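Local coordinates for N-acetyltransferase domain-containing protein (Xanthomonas campestris pv. campestris, PDB 2OZH) that is a putative acetyltransferase of the GNAT family, probably transferring an acyl group to a substrate that the structure alone does not identify, at the interface of chains A and B. Residues are numbered along the deposited sequence; one frame, centred on the assembly and turned at random. Chains: chain A/B, Hypothetical protein XCC2953.

The interface of chains A and B. Residues chain A 29, 135, 137-138, 140; chain B 104-105.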
ATOM      1  N   TRP A  29     -10.912   7.052 -11.343  1.00 16.13           N
ATOM      2  CA  TRP A  29     -10.559   6.157 -10.275  1.00 16.38           C
ATOM      3  C   TRP A  29     -11.129   6.600  -8.935  1.00 18.39           C
ATOM      4  O   TRP A  29     -11.283   5.807  -8.035  1.00 20.02           O
ATOM      5  CB  TRP A  29      -9.023   5.975 -10.156  1.00 17.31           C
ATOM      6  CG  TRP A  29      -8.262   7.208  -9.707  1.00 15.41           C
ATOM      7  CD1 TRP A  29      -8.079   7.608  -8.428  1.00 15.94           C
ATOM      8  CD2 TRP A  29      -7.623   8.184 -10.523  1.00 15.22           C
ATOM      9  NE1 TRP A  29      -7.329   8.769  -8.378  1.00 15.39           N
ATOM     10  CE2 TRP A  29      -7.058   9.156  -9.656  1.00 14.44           C
ATOM     11  CE3 TRP A  29      -7.467   8.353 -11.908  1.00 17.88           C
ATOM     12  CZ2 TRP A  29      -6.333  10.257 -10.128  1.00 16.39           C
ATOM     13  CZ3 TRP A  29      -6.749   9.458 -12.362  1.00 18.09           C
ATOM     14  CH2 TRP A  29      -6.191  10.375 -11.482  1.00 20.00           C
ATOM     15  N   TYR A 135     -11.115  -5.610  -5.853  1.00 12.50           N
ATOM     16  CA  TYR A 135     -11.154  -4.307  -6.495  1.00 12.84           C
ATOM     17  C   TYR A 135     -12.544  -4.006  -7.002  1.00 12.65           C
ATOM     18  O   TYR A 135     -13.087  -4.790  -7.767  1.00 13.95           O
ATOM     19  CB  TYR A 135     -10.134  -4.266  -7.632  1.00 13.58           C
ATOM     20  CG  TYR A 135      -9.967  -2.954  -8.371  1.00 11.97           C
ATOM     21  CD1 TYR A 135     -10.136  -1.759  -7.747  1.00 13.02           C
ATOM     22  CD2 TYR A 135      -9.536  -2.938  -9.683  1.00 14.71           C
ATOM     23  CE1 TYR A 135      -9.956  -0.562  -8.401  1.00 12.82           C
ATOM     24  CE2 TYR A 135      -9.336  -1.723 -10.359  1.00 16.37           C
ATOM     25  CZ  TYR A 135      -9.549  -0.560  -9.710  1.00 15.97           C
ATOM     26  OH  TYR A 135      -9.371   0.676 -10.328  1.00 19.94           O
ATOM     27  N   PRO A 137     -14.003  -1.061  -8.833  0.50 14.49           N
ATOM     28  CA  PRO A 137     -14.057   0.214  -9.549  0.50 15.26           C
ATOM     29  C   PRO A 137     -15.475   0.773  -9.553  0.50 14.93           C
ATOM     30  O   PRO A 137     -16.432   0.028  -9.680  0.50 16.14           O
ATOM     31  CB  PRO A 137     -13.593  -0.150 -10.973  0.50 18.30           C
ATOM     32  CG  PRO A 137     -13.691  -1.594 -11.072  0.50 17.18           C
ATOM     33  CD  PRO A 137     -13.500  -2.147  -9.689  0.50 14.43           C
ATOM     34  N   GLY A 138     -15.617   2.079  -9.368  0.50 16.11           N
ATOM     35  CA  GLY A 138     -16.950   2.683  -9.309  0.50 18.15           C
ATOM     36  C   GLY A 138     -17.688   2.439  -7.997  0.50 19.21           C
ATOM     37  O   GLY A 138     -18.909   2.612  -7.918  0.50 19.48           O
ATOM     38  N   TYR A 140     -17.852   4.314  -5.353  1.00 15.42           N
ATOM     39  CA  TYR A 140     -18.450   5.506  -4.739  1.00 15.28           C
ATOM     40  C   TYR A 140     -19.690   6.009  -5.463  1.00 18.09           C
ATOM     41  O   TYR A 140     -20.381   6.884  -4.952  1.00 18.40           O
ATOM     42  CB  TYR A 140     -17.443   6.673  -4.660  1.00 15.63           C
ATOM     43  CG  TYR A 140     -16.109   6.271  -4.083  1.00 13.45           C
ATOM     44  CD1 TYR A 140     -16.019   5.636  -2.855  1.00 14.17           C
ATOM     45  CD2 TYR A 140     -14.934   6.522  -4.781  1.00 13.53           C
ATOM     46  CE1 TYR A 140     -14.805   5.262  -2.354  1.00 14.80           C
ATOM     47  CE2 TYR A 140     -13.708   6.143  -4.280  1.00 14.29           C
ATOM     48  CZ  TYR A 140     -13.659   5.508  -3.085  1.00 13.59           C
ATOM     49  OH  TYR A 140     -12.429   5.108  -2.605  1.00 14.62           O
TER
ATOM     50  N   ARG B 104     -11.616   0.656  -1.904  1.00 11.63           N
ATOM     51  CA  ARG B 104     -11.709   0.480  -3.336  0.50 11.95           C
ATOM     52  C   ARG B 104     -10.878  -0.705  -3.798  1.00 12.11           C
ATOM     53  O   ARG B 104     -11.295  -1.483  -4.671  1.00 12.33           O
ATOM     54  CB  ARG B 104     -11.231   1.749  -4.021  0.50 12.65           C
ATOM     55  CG  ARG B 104     -11.573   1.758  -5.451  0.50 10.41           C
ATOM     56  CD  ARG B 104     -11.722   3.177  -5.909  0.50 12.73           C
ATOM     57  NE  ARG B 104     -11.870   3.092  -7.333  0.50 20.94           N
ATOM     58  CZ  ARG B 104     -10.841   2.847  -8.138  0.50 17.89           C
ATOM     59  NH1 ARG B 104      -9.608   2.732  -7.646  0.50 27.16           N
ATOM     60  NH2 ARG B 104     -11.042   2.747  -9.423  0.50 13.88           N
ATOM     61  N   ARG B 105      -9.674  -0.843  -3.224  1.00 11.34           N
ATOM     62  CA  ARG B 105      -8.753  -1.898  -3.636  1.00 11.06           C
ATOM     63  C   ARG B 105      -8.003  -2.464  -2.451  1.00 11.50           C
ATOM     64  O   ARG B 105      -7.423  -1.701  -1.655  1.00 12.00           O
ATOM     65  CB  ARG B 105      -7.735  -1.365  -4.638  1.00 13.95           C
ATOM     66  CG  ARG B 105      -7.024  -2.504  -5.398  1.00 13.88           C
ATOM     67  CD  ARG B 105      -5.852  -2.040  -6.202  1.00 18.11           C
ATOM     68  NE  ARG B 105      -6.121  -0.968  -7.150  1.00 14.61           N
ATOM     69  CZ  ARG B 105      -6.105  -1.049  -8.479  1.00 14.71           C
ATOM     70  NH1 ARG B 105      -5.924  -2.180  -9.168  1.00 14.67           N
ATOM     71  NH2 ARG B 105      -6.270   0.077  -9.123  1.00 15.28           N
TER
HETATM   72  O   HOH W   1     -13.989   4.556  -8.682  1.00 32.00           O
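A:Tyr135 of chain A is gripped by two consecutive arginines of chain B, where strand 131-135 meets strand 105-109 in an antiparallel bridge between A:Tyr135 and B:Arg105. The patch belongs to a two-fold symmetric interface, so its twin recurs with the chains exchanged, although the structure alone does not establish a dimer in solution. The phenol ring is the tightly packed core. B:Arg105, its chain bent at chi3 (-55°), folds its guanidinium over one ring face; CZ of B:Arg105 stands 3.8 Å from the ring centroid of A:Tyr135, a cation-pi stack with the two planes nearly parallel. The opposite face is filled by CD of A:Pro137 from the ring's own chain, and the backbone O of B:Arg104 lies in plane at the ring edge. Packed on both faces, the ring is probably restrained from turning about its CB-CG bond. B:Arg104 uses the other approach: its side chain runs extended from CG to NE alongside the tyrosine, pointing the same way, and sets its guanidinium almost perpendicular to the ring. CE1 of A:Tyr135 lies against the rim of one guanidinium face, 3.5 Å from CZ of B:Arg104. NH2 of B:Arg104 donates a hydrogen bond of 2.8 Å to the phenol OH of A:Tyr135; it is bent, 125° at the hydrogen, with the oxygen 37° out of the guanidinium plane. The backbone carbonyl of A:Trp29 packs over the other face of this group; its O is near NE, but the N-H points elsewhere and no direct bond forms. Two cationic groups beside one phenol would probably make its deprotonated form easier to reach. The looser side lies along the aliphatic stem of B:Arg104, crossed at about a right angle by A:Tyr140, whose CE2 keeps 3.9 Å from CD of B:Arg104. Beyond the stem a water bridges the chains, hydrogen-bonded to NE of B:Arg104 at 2.9 Å and to the backbone N of A:Gly138 at 3.0 Å.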